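Local coordinates for protein ArsR family transcriptional regulator (Staphylococcus aureus, PDB 6CDB) that acts as a zinc- and cobalt-specific transcriptional repressor, probably binding DNA as a homodimer through winged helix-turn-helix domains under allosteric control by the metal, at the interface of chains A and B. Coordinates in Å, arbitrary orientation; residue numbers count along the deposited sequence, not the author numbering. Chains: chain A/B, ArsR family transcriptional regulator.

Contact 1: the interface of chains A and B. Residues chain A 29, 90-91, 94-95; chain B 16, 20, 90.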
# COMPACT_ATOMS: atom_id res chain seq x y z
N ILE A 29 -2.70 -8.98 4.76
CA ILE A 29 -1.88 -8.10 5.58
C ILE A 29 -1.27 -8.87 6.75
O ILE A 29 -0.11 -8.65 7.13
CB ILE A 29 -2.70 -6.89 6.05
CG1 ILE A 29 -2.96 -5.94 4.86
CG2 ILE A 29 -2.00 -6.15 7.19
CD1 ILE A 29 -1.67 -5.53 4.12
N MET A 90 7.63 -0.39 2.22
CA MET A 90 6.23 -0.02 2.03
C MET A 90 5.37 -0.49 3.20
O MET A 90 4.63 0.30 3.81
CB MET A 90 5.74 -0.62 0.72
CG MET A 90 4.27 -0.35 0.39
SD MET A 90 3.75 -1.39 -0.99
CE MET A 90 5.34 -1.74 -1.73
N LEU A 91 5.47 -1.78 3.55
CA LEU A 91 4.60 -2.36 4.57
C LEU A 91 4.87 -1.79 5.96
O LEU A 91 3.94 -1.36 6.66
CB LEU A 91 4.76 -3.88 4.60
CG LEU A 91 3.80 -4.59 5.54
CD1 LEU A 91 2.37 -4.55 4.98
CD2 LEU A 91 4.27 -6.01 5.82
N ALA A 94 3.76 1.78 6.30
CA ALA A 94 2.30 1.84 6.46
C ALA A 94 1.88 1.45 7.88
O ALA A 94 1.02 2.11 8.48
CB ALA A 94 1.62 0.93 5.43
N ILE A 95 2.46 0.38 8.43
CA ILE A 95 2.10 -0.07 9.78
C ILE A 95 2.43 1.02 10.80
O ILE A 95 1.60 1.36 11.65
CB ILE A 95 2.81 -1.39 10.11
CG1 ILE A 95 2.29 -2.52 9.23
CG2 ILE A 95 2.65 -1.76 11.59
CD1 ILE A 95 3.03 -3.83 9.40
N VAL B 16 -4.35 -0.64 8.79
CA VAL B 16 -3.47 -0.87 7.64
C VAL B 16 -4.26 -1.42 6.46
O VAL B 16 -4.11 -0.98 5.30
CB VAL B 16 -2.32 -1.81 8.04
CG1 VAL B 16 -1.64 -2.37 6.81
CG2 VAL B 16 -1.31 -1.09 8.92
N PHE B 20 -4.70 0.25 2.61
CA PHE B 20 -4.45 -0.39 1.32
C PHE B 20 -5.74 -0.55 0.52
O PHE B 20 -5.71 -0.50 -0.72
CB PHE B 20 -3.78 -1.75 1.53
CG PHE B 20 -2.35 -1.65 1.98
CD1 PHE B 20 -1.43 -0.92 1.26
CD2 PHE B 20 -1.93 -2.27 3.15
CE1 PHE B 20 -0.10 -0.82 1.68
CE2 PHE B 20 -0.60 -2.17 3.58
CZ PHE B 20 0.31 -1.43 2.84
N MET B 90 5.97 5.03 1.57
CA MET B 90 5.14 3.90 1.14
C MET B 90 4.84 3.97 -0.36
O MET B 90 5.07 3.01 -1.10
CB MET B 90 3.85 3.89 1.95
CG MET B 90 2.87 2.78 1.60
SD MET B 90 1.27 3.10 2.39
CE MET B 90 1.80 4.18 3.72
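With chi1 at -72°, CG of B:Phe20 lies anti to its own carbonyl carbon, and the ring points away from helix 10-23 and packs among A:Ile29, A:Leu91 and A:Ala94 of the other subunit. A:Met90 and B:Met90 carry CG anti to the backbone N (chi1 179°) and fold at the thioether (chi3 -22°), bringing CE back beside its own CB and, in B:Met90, against A:Ala94 of the opposite helix 85-99. On the CD2/CE2 side of the B:Phe20 ring, CD1 of A:Ile29 comes in obliquely, 3.4 Å from B:Phe20 CD2. CD1 of A:Leu91 lies 4.1 Å from B:Phe20 CE2, both methyls being off the ring plane towards the same face. From the other side of the ring plane, the methyl CB of A:Ala94 lies 3.7 Å from B:Phe20 CZ. That alanine also receives B:Met90, whose CE comes within 3.6 Å of A:Ala94 CA; the small side chain lets the thioether lie close to the helix backbone. The two methionines meet through their CG atoms, 3.6 Å apart, with their side chains at about a right angle. B:Val16 spreads its two methyls over different partners, CG1 meeting A:Ile29 CG2 at 3.8 Å and CG2 meeting A:Ile95 CA at 3.7 Å. In the fold, the patch joins helix 10-23 of one winged helix-turn-helix subunit to helices 26-37 and 85-99 of the other, with the paired helices 85-99 meeting at the two-fold axis.

Contact 2: the interface of chains A and B. Residues chain A 20, 23-25, 29, 91; chain B 17, 20.
A:Phe20 and B:Phe20 face each other across the two-fold axis of this ArsR-family dimer, their side chains crossing at about a right angle. The rings meet edge to edge instead of stacking: CE1 of each lies at the rim and in the plane of the other. A:Phe20 CD1 approaches B:Phe20 CD1 to 3.4 Å. Their backbone carbonyls also converge, A:Phe20 O lying 3.1 Å from B:Phe20 O; both can only accept, so this close approach is no hydrogen bond. A:Leu23 comes over one face of the B:Phe20 ring, with CB 3.8 Å above the plane and displaced towards the rim. Its CG is anti to the carbonyl carbon (chi1 -67°), and the methyl CD1 extends over the same face, 4.0 Å from B:Phe20 CE1. The end of helix 10-23 of chain A continues on the same side of the ring, A:Leu23 O lying 3.5 Å from B:Phe20 CB, and A:Gly24 CA adds a backbone contact to the same carbon. Farther out, B:Thr17 and A:Ile29 slide past each other in opposite directions, the hydroxyl OG1 lying 3.8 Å from A:Ile29 CG1. The methyl CG2 of B:Thr17 turns instead to the backbone, 3.9 Å from A:Asp25 C, at the turn leading into helix 26-37.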
# COMPACT_ATOMS: atom_id res chain seq x y z
N PHE A 20 -1.81 -2.47 -4.43
CA PHE A 20 -2.61 -2.02 -3.29
C PHE A 20 -3.95 -2.75 -3.22
O PHE A 20 -4.48 -2.97 -2.12
CB PHE A 20 -2.84 -0.51 -3.38
CG PHE A 20 -1.60 0.30 -3.09
CD1 PHE A 20 -0.90 0.12 -1.91
CD2 PHE A 20 -1.13 1.22 -4.00
CE1 PHE A 20 0.25 0.87 -1.63
CE2 PHE A 20 0.02 1.98 -3.74
CZ PHE A 20 0.72 1.78 -2.55
N LEU A 23 -3.21 -6.00 -1.56
CA LEU A 23 -2.94 -5.84 -0.14
C LEU A 23 -4.14 -5.34 0.64
O LEU A 23 -4.06 -5.24 1.87
CB LEU A 23 -1.75 -4.88 0.07
CG LEU A 23 -0.37 -5.35 -0.38
CD1 LEU A 23 0.59 -4.18 -0.36
CD2 LEU A 23 0.13 -6.48 0.53
N GLY A 24 -5.24 -4.97 -0.02
CA GLY A 24 -6.42 -4.53 0.70
C GLY A 24 -7.21 -5.72 1.23
O GLY A 24 -8.38 -5.90 0.91
N ASP A 25 -6.57 -6.55 2.05
CA ASP A 25 -7.16 -7.81 2.52
C ASP A 25 -6.56 -8.11 3.89
O ASP A 25 -5.34 -8.23 4.00
CB ASP A 25 -6.88 -8.94 1.52
CG ASP A 25 -7.46 -10.28 1.96
OD1 ASP A 25 -8.35 -10.80 1.27
OD2 ASP A 25 -7.02 -10.83 2.98
N ILE A 29 -2.70 -8.98 4.76
CA ILE A 29 -1.88 -8.10 5.58
C ILE A 29 -1.27 -8.87 6.75
O ILE A 29 -0.11 -8.65 7.13
CB ILE A 29 -2.70 -6.89 6.05
CG1 ILE A 29 -2.96 -5.94 4.86
CG2 ILE A 29 -2.00 -6.15 7.19
CD1 ILE A 29 -1.67 -5.53 4.12
N LEU A 91 5.47 -1.78 3.55
CA LEU A 91 4.60 -2.36 4.57
C LEU A 91 4.87 -1.79 5.96
O LEU A 91 3.94 -1.36 6.66
CB LEU A 91 4.76 -3.88 4.60
CG LEU A 91 3.80 -4.59 5.54
CD1 LEU A 91 2.37 -4.55 4.98
CD2 LEU A 91 4.27 -6.01 5.82
N THR B 17 -5.11 -2.41 6.73
CA THR B 17 -6.00 -2.95 5.71
C THR B 17 -6.86 -1.85 5.08
O THR B 17 -7.04 -1.83 3.86
CB THR B 17 -6.88 -4.05 6.32
OG1 THR B 17 -6.04 -5.08 6.86
CG2 THR B 17 -7.80 -4.66 5.26
N PHE B 20 -4.70 0.25 2.61
CA PHE B 20 -4.45 -0.39 1.32
C PHE B 20 -5.74 -0.55 0.52
O PHE B 20 -5.71 -0.50 -0.72
CB PHE B 20 -3.78 -1.75 1.53
CG PHE B 20 -2.35 -1.65 1.98
CD1 PHE B 20 -1.43 -0.92 1.26
CD2 PHE B 20 -1.93 -2.27 3.15
CE1 PHE B 20 -0.10 -0.82 1.68
CE2 PHE B 20 -0.60 -2.17 3.58
CZ PHE B 20 0.31 -1.43 2.84

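Contact 3: the interface of chains A and B. Residues chain A 67-68, 83-84, 86-87; chain B 97, 100.
Hydrogen bonding ties B:His97 to the backbone of A:His67, the imidazole NE2 donating to the carbonyl O at 2.7 Å and 162° at the hydrogen. The acceptor lies close to the ring plane, whereas the donor is tilted 31° from the carbonyl plane. This bond links a zinc-site histidine to the loop after helix 53-65, a likely route from the metal to the DNA-binding region.

Polar convergence round the zinc site is a second kind of contact. A:Asp84 and A:His86 of one subunit face B:His97 and B:His100 of the other, the four side chains that form the intersubunit zinc site of this repressor. The carboxylate OD1 of A:Asp84 sits at the edge of the B:His97 ring and in its plane, 3.1 Å from ND1, and equally 3.1 Å from B:His100 NE2. A:His86 and B:His100 approach from opposite directions, placing A:His86 ND1 3.3 Å from B:His100 NE2, a closeness that suits ligand atoms shared by one metal ion.

Apolar packing steadies the ring. With CG anti to the backbone N (chi1 -175°), B:His97 reaches beneath A:Val87, whose methyl CG2 covers one face in a CH-pi contact, 3.6 Å from the ring centroid.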
# COMPACT_ATOMS: atom_id res chain seq x y z
N HIS A 67 4.76 -10.14 -7.30
CA HIS A 67 6.12 -9.88 -6.84
C HIS A 67 6.14 -9.22 -5.47
O HIS A 67 7.00 -8.39 -5.19
CB HIS A 67 6.91 -9.04 -7.85
CG HIS A 67 6.99 -9.67 -9.20
ND1 HIS A 67 7.77 -10.78 -9.46
CD2 HIS A 67 6.36 -9.37 -10.36
CE1 HIS A 67 7.63 -11.13 -10.73
NE2 HIS A 67 6.78 -10.29 -11.30
N LEU A 68 5.19 -9.59 -4.62
CA LEU A 68 5.17 -9.11 -3.25
C LEU A 68 5.80 -10.08 -2.26
O LEU A 68 6.28 -9.65 -1.21
CB LEU A 68 3.72 -8.79 -2.83
CG LEU A 68 3.11 -7.67 -3.69
CD1 LEU A 68 1.66 -7.44 -3.32
CD2 LEU A 68 3.92 -6.39 -3.56
N ASP A 83 9.30 -9.88 -0.92
CA ASP A 83 10.07 -10.03 -2.15
C ASP A 83 11.41 -9.30 -2.08
O ASP A 83 12.46 -9.89 -2.34
CB ASP A 83 9.26 -9.56 -3.36
CG ASP A 83 10.08 -9.56 -4.65
OD1 ASP A 83 10.10 -10.62 -5.32
OD2 ASP A 83 10.72 -8.53 -4.97
N ASP A 84 11.39 -8.01 -1.73
CA ASP A 84 12.64 -7.26 -1.58
C ASP A 84 12.42 -6.12 -0.59
O ASP A 84 11.36 -6.02 0.05
CB ASP A 84 13.16 -6.78 -2.95
CG ASP A 84 12.27 -5.71 -3.61
OD1 ASP A 84 12.43 -5.47 -4.83
OD2 ASP A 84 11.42 -5.10 -2.93
N HIS A 86 11.88 -2.95 -1.00
CA HIS A 86 10.81 -1.99 -1.26
C HIS A 86 9.49 -2.47 -0.66
O HIS A 86 8.72 -1.67 -0.12
CB HIS A 86 10.65 -1.76 -2.77
CG HIS A 86 11.96 -1.52 -3.46
ND1 HIS A 86 12.43 -2.34 -4.46
CD2 HIS A 86 12.91 -0.58 -3.26
CE1 HIS A 86 13.61 -1.90 -4.87
NE2 HIS A 86 13.92 -0.84 -4.15
N VAL A 87 9.22 -3.77 -0.76
CA VAL A 87 7.99 -4.32 -0.19
C VAL A 87 8.02 -4.23 1.33
O VAL A 87 7.06 -3.76 1.95
CB VAL A 87 7.79 -5.76 -0.69
CG1 VAL A 87 6.49 -6.35 -0.12
CG2 VAL A 87 7.76 -5.79 -2.21
N HIS B 97 9.03 -0.21 -6.98
CA HIS B 97 8.99 -1.67 -7.04
C HIS B 97 8.19 -2.15 -8.25
O HIS B 97 8.58 -3.12 -8.91
CB HIS B 97 8.37 -2.22 -5.75
CG HIS B 97 8.39 -3.71 -5.66
ND1 HIS B 97 9.56 -4.42 -5.50
CD2 HIS B 97 7.39 -4.62 -5.72
CE1 HIS B 97 9.28 -5.71 -5.44
NE2 HIS B 97 7.97 -5.86 -5.58
N HIS B 100 10.79 -1.37 -11.40
CA HIS B 100 12.08 -1.97 -11.67
C HIS B 100 11.91 -3.40 -12.21
O HIS B 100 10.87 -4.03 -12.01
CB HIS B 100 12.97 -1.92 -10.42
CG HIS B 100 12.58 -2.85 -9.31
ND1 HIS B 100 12.66 -4.23 -9.41
CD2 HIS B 100 12.18 -2.60 -8.04
CE1 HIS B 100 12.29 -4.78 -8.27
NE2 HIS B 100 11.98 -3.82 -7.42

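Contact 4: the interface of chains A and B. Residues chain A 93, 96-97, 100; chain B 84-86.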
# COMPACT_ATOMS: atom_id res chain seq x y z
N GLN A 93 6.42 1.00 6.79
CA GLN A 93 6.05 2.41 6.86
C GLN A 93 4.55 2.58 7.03
O GLN A 93 4.10 3.42 7.81
CB GLN A 93 6.53 3.17 5.62
CG GLN A 93 8.07 3.23 5.48
CD GLN A 93 8.70 4.35 6.30
OE1 GLN A 93 8.18 5.47 6.35
NE2 GLN A 93 9.84 4.06 6.94
N HIS A 96 3.63 1.60 10.69
CA HIS A 96 4.01 2.66 11.62
C HIS A 96 3.08 3.86 11.49
O HIS A 96 2.70 4.46 12.50
CB HIS A 96 5.44 3.09 11.37
CG HIS A 96 5.86 4.26 12.21
ND1 HIS A 96 6.29 4.12 13.52
CD2 HIS A 96 5.93 5.58 11.93
CE1 HIS A 96 6.59 5.30 14.01
NE2 HIS A 96 6.39 6.21 13.07
N HIS A 97 2.72 4.22 10.26
CA HIS A 97 1.83 5.36 10.05
C HIS A 97 0.45 5.10 10.66
O HIS A 97 -0.15 5.99 11.27
CB HIS A 97 1.70 5.65 8.55
CG HIS A 97 0.91 6.88 8.25
ND1 HIS A 97 1.36 8.15 8.54
CD2 HIS A 97 -0.32 7.03 7.69
CE1 HIS A 97 0.46 9.03 8.16
NE2 HIS A 97 -0.57 8.38 7.64
N HIS A 100 1.18 5.45 14.74
CA HIS A 100 1.58 6.63 15.48
C HIS A 100 0.41 7.60 15.64
O HIS A 100 -0.57 7.55 14.88
CB HIS A 100 2.80 7.30 14.81
CG HIS A 100 2.52 8.00 13.52
ND1 HIS A 100 1.74 9.14 13.43
CD2 HIS A 100 2.98 7.77 12.26
CE1 HIS A 100 1.70 9.55 12.17
NE2 HIS A 100 2.45 8.74 11.44
N ASP B 84 2.31 12.69 5.54
CA ASP B 84 3.65 12.82 6.12
C ASP B 84 4.61 11.93 5.34
O ASP B 84 4.25 11.35 4.31
CB ASP B 84 3.64 12.51 7.63
CG ASP B 84 3.34 11.04 7.96
OD1 ASP B 84 3.02 10.74 9.13
OD2 ASP B 84 3.43 10.16 7.07
N ILE B 85 5.83 11.80 5.85
CA ILE B 85 6.88 11.10 5.12
C ILE B 85 6.61 9.59 5.01
O ILE B 85 7.11 8.93 4.09
CB ILE B 85 8.24 11.37 5.78
CG1 ILE B 85 9.35 10.91 4.84
CG2 ILE B 85 8.33 10.63 7.13
CD1 ILE B 85 10.61 10.52 5.56
N HIS B 86 5.87 9.00 5.95
CA HIS B 86 5.57 7.58 5.83
C HIS B 86 4.69 7.31 4.61
O HIS B 86 4.88 6.31 3.91
CB HIS B 86 4.90 7.06 7.10
CG HIS B 86 5.59 7.50 8.35
ND1 HIS B 86 4.97 8.27 9.31
CD2 HIS B 86 6.86 7.32 8.77
CE1 HIS B 86 5.83 8.53 10.29
NE2 HIS B 86 6.99 7.97 9.98
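This is a histidine-rich helix-to-helix interface at one of the two symmetric zinc sites, where the end of helix 85-99 of chain A meets the start of the same helix in chain B; metal binding here bridges the two subunits. B:His86 is the central side chain, wedged between A:Gln93, A:His96 and A:His97. The rings of A:His96 and B:His86 pack edge to face, their planes 71° apart and centroids 4.6 Å apart. A:His96 presents its CD2 edge to one face of B:His86, towards the rim; CG anti to the backbone N (chi1 175°) sends the ring off the helix to that position. The opposite face is lined within chain B by CG2 of B:Ile85, which leaves the imidazole held between two neighbours. At its edge, in plane, the amide oxygen OE1 of A:Gln93 lies 3.3 Å from B:His86 CD2, the amide and ring planes turned 40° apart. A bend at chi2 of the glutamine brings this oxygen alongside the helix, where it is also 3.4 Å from B:His86 CA. At the base of the side chain, CB of B:His86 packs 3.8 Å from CB of A:His97. B:Asp84 faces A:His97 and A:His100 as part of the zinc site, and its OD2 accepts a weak hydrogen bond from B:His86 N. His86 and His96 are also known ligands of a second zinc ion, which this pair might share; here A:His96 NE2 lies 3.6 Å from B:His86 NE2.

Contacts 1 and 2 form one continuous hydrophobic centre, their C-alpha centres about 6 Å apart, sharing A:Ile29, A:Leu91 and B:Phe20. Contacts 3 and 4 flank it about 19 Å from each other, one at each of the two symmetry-related zinc sites; contact 3 lies about 13 Å from contact 1 and contact 4 about 9 Å. Helix 85-99 takes part in contacts 1, 3 and 4 in both chains, and in contact 2 in chain A. The shared helix physically connects the metal sites with the dimer core, so zinc binding could change how the two DNA-binding domains are held relative to each other.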